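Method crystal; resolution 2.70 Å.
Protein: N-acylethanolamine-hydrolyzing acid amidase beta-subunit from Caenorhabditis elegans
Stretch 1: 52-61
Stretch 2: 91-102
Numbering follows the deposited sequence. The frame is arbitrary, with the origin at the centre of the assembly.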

ATOM      1  N   TYR B  52      -6.248   8.472   6.213  1.00 31.60           N
ATOM      2  CA  TYR B  52      -6.130   7.893   4.879  1.00 31.00           C
ATOM      3  C   TYR B  52      -7.206   6.831   4.695  1.00 33.06           C
ATOM      4  O   TYR B  52      -7.208   5.819   5.403  1.00 36.32           O
ATOM      5  N   ASN B  53      -8.112   7.052   3.743  1.00 36.83           N
ATOM      6  CA  ASN B  53      -9.192   6.108   3.478  1.00 41.10           C
ATOM      7  C   ASN B  53      -8.979   5.326   2.185  1.00 38.68           C
ATOM      8  O   ASN B  53      -9.879   4.599   1.754  1.00 40.03           O
ATOM      9  N   GLY B  54      -7.806   5.450   1.561  1.00 37.09           N
ATOM     10  CA  GLY B  54      -7.409   4.555   0.497  1.00 34.10           C
ATOM     11  C   GLY B  54      -6.705   3.330   1.050  1.00 32.97           C
ATOM     12  O   GLY B  54      -6.467   3.206   2.250  1.00 36.54           O
ATOM     13  N   VAL B  55      -6.371   2.409   0.145  1.00 31.22           N
ATOM     14  CA  VAL B  55      -5.700   1.161   0.498  1.00 33.05           C
ATOM     15  C   VAL B  55      -4.472   0.986  -0.385  1.00 30.90           C
ATOM     16  O   VAL B  55      -4.580   1.015  -1.615  1.00 29.48           O
ATOM     17  N   LEU B  56      -3.313   0.772   0.243  1.00 30.80           N
ATOM     18  CA  LEU B  56      -2.096   0.418  -0.471  1.00 32.40           C
ATOM     19  C   LEU B  56      -1.586  -0.976  -0.132  1.00 31.74           C
ATOM     20  O   LEU B  56      -0.685  -1.470  -0.821  1.00 29.55           O
ATOM     21  N   THR B  57      -2.132  -1.617   0.898  1.00 36.27           N
ATOM     22  CA  THR B  57      -1.846  -3.010   1.225  1.00 38.35           C
ATOM     23  C   THR B  57      -3.180  -3.632   1.605  1.00 37.26           C
ATOM     24  O   THR B  57      -3.741  -3.290   2.651  1.00 39.18           O
ATOM     25  N   GLY B  58      -3.696  -4.527   0.762  1.00 32.28           N
ATOM     26  CA  GLY B  58      -5.048  -5.015   0.945  1.00 32.59           C
ATOM     27  C   GLY B  58      -5.253  -6.401   0.379  1.00 35.31           C
ATOM     28  O   GLY B  58      -4.373  -6.976  -0.266  1.00 32.89           O
ATOM     29  N   GLN B  59      -6.454  -6.925   0.623  1.00 43.55           N
ATOM     30  CA  GLN B  59      -6.768  -8.310   0.305  1.00 42.64           C
ATOM     31  C   GLN B  59      -8.250  -8.454  -0.011  1.00 41.04           C
ATOM     32  O   GLN B  59      -9.106  -7.915   0.697  1.00 37.65           O
ATOM     33  N   ARG B  60      -8.543  -9.196  -1.078  1.00 40.96           N
ATOM     34  CA  ARG B  60      -9.894  -9.661  -1.346  1.00 42.52           C
ATOM     35  C   ARG B  60      -9.985 -11.088  -0.810  1.00 40.83           C
ATOM     36  O   ARG B  60      -9.538 -12.025  -1.486  1.00 40.62           O
ATOM     37  N   PRO B  61     -10.549 -11.312   0.378  1.00 41.45           N
ATOM     38  CA  PRO B  61     -10.382 -12.616   1.033  1.00 42.49           C
ATOM     39  C   PRO B  61     -10.801 -13.772   0.137  1.00 43.79           C
ATOM     40  O   PRO B  61     -11.844 -13.735  -0.518  1.00 44.64           O
ATOM     41  N   PRO B  91      -5.894   9.269  -8.566  1.00 34.53           N
ATOM     42  CA  PRO B  91      -5.421   8.997  -7.200  1.00 35.90           C
ATOM     43  C   PRO B  91      -5.167   7.513  -6.957  1.00 35.88           C
ATOM     44  O   PRO B  91      -6.036   6.665  -7.176  1.00 35.90           O
ATOM     45  N   VAL B  92      -3.951   7.206  -6.499  1.00 36.67           N
ATOM     46  CA  VAL B  92      -3.469   5.828  -6.498  1.00 36.64           C
ATOM     47  C   VAL B  92      -4.182   4.998  -5.436  1.00 35.15           C
ATOM     48  O   VAL B  92      -4.686   3.906  -5.719  1.00 38.37           O
ATOM     49  N   SER B  93      -4.223   5.488  -4.195  1.00 29.91           N
ATOM     50  CA  SER B  93      -4.761   4.668  -3.111  1.00 28.82           C
ATOM     51  C   SER B  93      -6.235   4.348  -3.327  1.00 31.14           C
ATOM     52  O   SER B  93      -6.702   3.273  -2.931  1.00 31.00           O
ATOM     53  N   PHE B  94      -6.982   5.262  -3.948  1.00 31.89           N
ATOM     54  CA  PHE B  94      -8.400   5.021  -4.178  1.00 34.34           C
ATOM     55  C   PHE B  94      -8.634   4.161  -5.409  1.00 35.89           C
ATOM     56  O   PHE B  94      -9.640   3.444  -5.481  1.00 39.38           O
ATOM     57  N   PHE B  95      -7.716   4.195  -6.369  1.00 34.48           N
ATOM     58  CA  PHE B  95      -7.796   3.255  -7.478  1.00 36.47           C
ATOM     59  C   PHE B  95      -7.633   1.828  -6.975  1.00 38.03           C
ATOM     60  O   PHE B  95      -8.385   0.932  -7.373  1.00 36.98           O
ATOM     61  N   ILE B  96      -6.661   1.605  -6.083  1.00 43.01           N
ATOM     62  CA  ILE B  96      -6.448   0.277  -5.507  1.00 44.19           C
ATOM     63  C   ILE B  96      -7.695  -0.182  -4.760  1.00 43.65           C
ATOM     64  O   ILE B  96      -8.154  -1.319  -4.920  1.00 43.36           O
ATOM     65  N   ARG B  97      -8.247   0.689  -3.912  1.00 40.62           N
ATOM     66  CA  ARG B  97      -9.432   0.316  -3.148  1.00 39.89           C
ATOM     67  C   ARG B  97     -10.595  -0.001  -4.073  1.00 42.62           C
ATOM     68  O   ARG B  97     -11.367  -0.930  -3.818  1.00 46.71           O
ATOM     69  N   ASP B  98     -10.736   0.763  -5.157  1.00 43.80           N
ATOM     70  CA  ASP B  98     -11.814   0.512  -6.105  1.00 44.13           C
ATOM     71  C   ASP B  98     -11.658  -0.850  -6.765  1.00 41.96           C
ATOM     72  O   ASP B  98     -12.651  -1.528  -7.050  1.00 46.78           O
ATOM     73  N   VAL B  99     -10.420  -1.264  -7.031  1.00 37.76           N
ATOM     74  CA  VAL B  99     -10.198  -2.589  -7.600  1.00 39.05           C
ATOM     75  C   VAL B  99     -10.578  -3.668  -6.595  1.00 40.15           C
ATOM     76  O   VAL B  99     -11.214  -4.669  -6.948  1.00 41.93           O
ATOM     77  N   LEU B 100     -10.196  -3.486  -5.327  1.00 38.45           N
ATOM     78  CA  LEU B 100     -10.552  -4.457  -4.297  1.00 40.90           C
ATOM     79  C   LEU B 100     -12.060  -4.581  -4.143  1.00 44.12           C
ATOM     80  O   LEU B 100     -12.557  -5.645  -3.760  1.00 48.00           O
ATOM     81  N   GLU B 101     -12.800  -3.517  -4.443  1.00 43.31           N
ATOM     82  CA  GLU B 101     -14.241  -3.510  -4.239  1.00 46.47           C
ATOM     83  C   GLU B 101     -15.018  -4.063  -5.426  1.00 47.75           C
ATOM     84  O   GLU B 101     -16.081  -4.657  -5.224  1.00 50.97           O
ATOM     85  N   ASN B 102     -14.510  -3.901  -6.653  1.00 48.04           N
ATOM     86  CA  ASN B 102     -15.257  -4.236  -7.859  1.00 49.86           C
ATOM     87  C   ASN B 102     -14.653  -5.354  -8.701  1.00 51.50           C
ATOM     88  O   ASN B 102     -15.307  -5.803  -9.648  1.00 58.68           O
TER

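The helix formed by residues 92-102 runs alongside stretch 1, its axis 8.5 Å from that of strand 57-60 at closest approach and inclined to it by 11°, so the two segments advance in nearly the same direction. Pro91, at the N-cap position, takes no part in the contact. Val92 opens the helix with a t rotamer and meets stretch 1 through its CG1, 4.2 Å from CD2 of Leu56. The mt rotamer of Leu56 brings the end of that side chain nearer to the helix, where its CD2 also lies 3.8 Å from CA of Ser93.

Ser93 sits where the backbones draw close, its CA 4.5 Å from CA of Gly54. Its carbonyl O accepts a nearly straight hydrogen bond from N of Val55 (3.2 Å), in addition to the helical bond from N of Arg97. The side chain is in the p rotamer, with OG 3.5 Å from CA of Gly54. The lack of a side chain at Gly54 permits this approach, since a CB there would fall 2.0 Å from Ser93 OG. One water bridges the two residues, accepting from Gly54 N at 3.0 Å and hydrogen-bonding with Ser93 OG at 3.0 Å.

The CA-to-CB bond of Phe94 points away, yet with chi1 in m the ring returns to stretch 1. Gly54 CA lies over one face, while Asn53 OD1 approaches the ring edge, 3.2 Å from CZ. Phe95 points away and makes no contact.

Ile96 (mm) points toward stretch 1, and its CB lies 3.1 Å from the carbonyl O of Val55, a tight approach. Arg97, also directed toward stretch 1, is extended, with chi1 to chi3 all t. This reach carries Arg97 NH1 to Asn53 O for a 2.8 Å hydrogen bond, the acceptor lying at the guanidinium edge; CB of Arg97 is 4.1 Å from Val55 CG2. Asp98 and Val99 are out of reach.

Leu100 (mt) has the largest area covered by the other stretch. Its CD1 packs 3.8 Å from CG1 of Val55, itself a t rotamer, and 4.0 Å from CA of Gly58. A CB on Gly58 would clash with CD1 of Leu100, at 2.6 Å. CD2 of Leu100 lies 3.9 Å from the carbonyl C of Gln59.

Near the helix end, Arg60 points toward the helix, and its NH1 makes weak hydrogen bonds to Leu100 O (2.8 Å) and Glu101 O (3.4 Å). The side chains of Glu101 and Asn102 point away.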

ATOM      1  CB  TYR B  52      -4.745   7.284   4.672  1.00 30.02           C
ATOM      2  CG  TYR B  52      -3.617   8.292   4.731  1.00 30.44           C
ATOM      3  CD1 TYR B  52      -3.037   8.638   5.941  1.00 30.41           C
ATOM      4  CD2 TYR B  52      -3.136   8.896   3.582  1.00 28.12           C
ATOM      5  CE1 TYR B  52      -2.016   9.556   6.004  1.00 28.86           C
ATOM      6  CE2 TYR B  52      -2.116   9.811   3.637  1.00 27.56           C
ATOM      7  CZ  TYR B  52      -1.558  10.141   4.847  1.00 27.95           C
ATOM      8  OH  TYR B  52      -0.535  11.062   4.910  1.00 27.53           O
ATOM      9  CB  ASN B  53     -10.551   6.824   3.460  1.00 45.09           C
ATOM     10  CG  ASN B  53     -10.577   8.022   2.539  1.00 43.09           C
ATOM     11  OD1 ASN B  53      -9.573   8.712   2.369  1.00 46.11           O
ATOM     12  ND2 ASN B  53     -11.738   8.287   1.948  1.00 39.30           N
ATOM     13  CB  VAL B  55      -6.629  -0.061   0.352  1.00 36.17           C
ATOM     14  CG1 VAL B  55      -5.879  -1.354   0.724  1.00 34.15           C
ATOM     15  CG2 VAL B  55      -7.872   0.102   1.208  1.00 40.14           C
ATOM     16  CB  LEU B  56      -0.986   1.443  -0.187  1.00 35.72           C
ATOM     17  CG  LEU B  56      -1.294   2.876  -0.636  1.00 35.65           C
ATOM     18  CD1 LEU B  56      -0.172   3.805  -0.227  1.00 36.54           C
ATOM     19  CD2 LEU B  56      -1.533   2.955  -2.141  1.00 31.70           C
ATOM     20  CB  THR B  57      -0.845  -3.130   2.378  1.00 43.27           C
ATOM     21  OG1 THR B  57       0.319  -2.341   2.106  1.00 44.52           O
ATOM     22  CG2 THR B  57      -0.443  -4.590   2.597  1.00 43.04           C
ATOM     23  CB  GLN B  59      -6.403  -9.235   1.471  1.00 40.11           C
ATOM     24  CG  GLN B  59      -6.666 -10.703   1.206  1.00 41.32           C
ATOM     25  CD  GLN B  59      -6.468 -11.555   2.440  1.00 42.86           C
ATOM     26  OE1 GLN B  59      -5.569 -12.393   2.488  1.00 44.47           O
ATOM     27  NE2 GLN B  59      -7.319 -11.356   3.446  1.00 42.77           N
ATOM     28  CB  ARG B  60     -10.189  -9.622  -2.846  1.00 44.22           C
ATOM     29  CG  ARG B  60     -11.566 -10.111  -3.245  1.00 45.96           C
ATOM     30  CD  ARG B  60     -12.589  -8.998  -3.211  1.00 48.16           C
ATOM     31  NE  ARG B  60     -13.767  -9.315  -4.017  1.00 50.11           N
ATOM     32  CZ  ARG B  60     -14.805  -8.503  -4.176  1.00 51.02           C
ATOM     33  NH1 ARG B  60     -14.823  -7.314  -3.587  1.00 52.66           N
ATOM     34  NH2 ARG B  60     -15.832  -8.880  -4.927  1.00 51.17           N
ATOM     35  CB  PRO B  61     -11.264 -12.503   2.282  1.00 43.65           C
ATOM     36  CG  PRO B  61     -12.191 -11.364   2.004  1.00 43.64           C
ATOM     37  CD  PRO B  61     -11.433 -10.420   1.143  1.00 41.86           C
ATOM     38  CB  PRO B  91      -6.557   9.538  -6.328  1.00 36.61           C
ATOM     39  CG  PRO B  91      -7.159  10.615  -7.146  1.00 35.41           C
ATOM     40  CD  PRO B  91      -7.083  10.134  -8.567  1.00 35.18           C
ATOM     41  CB  VAL B  92      -1.944   5.808  -6.302  1.00 36.91           C
ATOM     42  CG1 VAL B  92      -1.442   4.397  -6.046  1.00 37.55           C
ATOM     43  CG2 VAL B  92      -1.257   6.405  -7.527  1.00 37.36           C
ATOM     44  CB  SER B  93      -4.573   5.367  -1.765  1.00 28.19           C
ATOM     45  OG  SER B  93      -5.446   6.475  -1.638  1.00 28.66           O
ATOM     46  CB  PHE B  94      -9.132   6.356  -4.284  1.00 32.86           C
ATOM     47  CG  PHE B  94      -8.987   7.191  -3.056  1.00 32.75           C
ATOM     48  CD1 PHE B  94      -8.002   8.152  -2.976  1.00 30.97           C
ATOM     49  CD2 PHE B  94      -9.802   6.972  -1.951  1.00 34.75           C
ATOM     50  CE1 PHE B  94      -7.845   8.906  -1.833  1.00 32.56           C
ATOM     51  CE2 PHE B  94      -9.649   7.728  -0.800  1.00 33.63           C
ATOM     52  CZ  PHE B  94      -8.667   8.696  -0.746  1.00 32.13           C
ATOM     53  CB  PHE B  95      -6.732   3.590  -8.525  1.00 36.14           C
ATOM     54  CG  PHE B  95      -6.810   2.747  -9.767  1.00 33.47           C
ATOM     55  CD1 PHE B  95      -7.497   3.204 -10.872  1.00 35.47           C
ATOM     56  CD2 PHE B  95      -6.202   1.511  -9.832  1.00 33.30           C
ATOM     57  CE1 PHE B  95      -7.579   2.444 -12.016  1.00 39.82           C
ATOM     58  CE2 PHE B  95      -6.282   0.747 -10.971  1.00 36.24           C
ATOM     59  CZ  PHE B  95      -6.971   1.212 -12.066  1.00 39.23           C
ATOM     60  CB  ILE B  96      -5.216   0.275  -4.580  1.00 40.51           C
ATOM     61  CG1 ILE B  96      -3.968   0.812  -5.305  1.00 42.57           C
ATOM     62  CG2 ILE B  96      -4.964  -1.127  -4.023  1.00 37.25           C
ATOM     63  CD1 ILE B  96      -3.495  -0.046  -6.461  1.00 45.32           C
ATOM     64  CB  ARG B  97      -9.804   1.434  -2.177  1.00 38.72           C
ATOM     65  CG  ARG B  97     -11.056   1.158  -1.368  1.00 38.34           C
ATOM     66  CD  ARG B  97     -11.359   2.304  -0.428  1.00 40.88           C
ATOM     67  NE  ARG B  97     -12.706   2.219   0.129  1.00 45.04           N
ATOM     68  CZ  ARG B  97     -13.250   3.147   0.912  1.00 46.59           C
ATOM     69  NH1 ARG B  97     -12.562   4.238   1.233  1.00 43.20           N
ATOM     70  NH2 ARG B  97     -14.488   2.986   1.373  1.00 46.58           N
ATOM     71  CB  ASP B  98     -11.846   1.621  -7.156  1.00 48.22           C
ATOM     72  CG  ASP B  98     -12.965   1.444  -8.159  1.00 53.47           C
ATOM     73  OD1 ASP B  98     -14.122   1.784  -7.829  1.00 57.85           O
ATOM     74  OD2 ASP B  98     -12.685   0.971  -9.282  1.00 52.41           O
ATOM     75  CB  VAL B  99      -8.736  -2.733  -8.067  1.00 38.52           C
ATOM     76  CG1 VAL B  99      -8.435  -4.173  -8.496  1.00 37.91           C
ATOM     77  CG2 VAL B  99      -8.448  -1.774  -9.206  1.00 36.66           C
ATOM     78  CB  LEU B 100      -9.927  -4.063  -2.955  1.00 38.25           C
ATOM     79  CG  LEU B 100      -8.421  -4.277  -2.802  1.00 36.38           C
ATOM     80  CD1 LEU B 100      -7.915  -3.630  -1.516  1.00 34.80           C
ATOM     81  CD2 LEU B 100      -8.087  -5.758  -2.827  1.00 37.40           C
ATOM     82  CB  GLU B 101     -14.717  -2.086  -3.939  1.00 46.55           C
ATOM     83  CG  GLU B 101     -16.170  -1.995  -3.491  1.00 47.22           C
ATOM     84  CD  GLU B 101     -16.511  -0.646  -2.880  1.00 48.39           C
ATOM     85  OE1 GLU B 101     -15.829  -0.230  -1.920  1.00 48.81           O
ATOM     86  OE2 GLU B 101     -17.464  -0.002  -3.358  1.00 51.48           O
ATOM     87  CB  ASN B 102     -15.411  -2.986  -8.741  1.00 51.56           C
ATOM     88  CG  ASN B 102     -16.124  -1.857  -8.026  1.00 53.49           C
ATOM     89  OD1 ASN B 102     -17.118  -2.077  -7.335  1.00 57.81           O
ATOM     90  ND2 ASN B 102     -15.593  -0.647  -8.154  1.00 51.06           N
TER
HETATM   91  O   HOH W   1      -5.343   7.109   1.341  1.00 27.64           O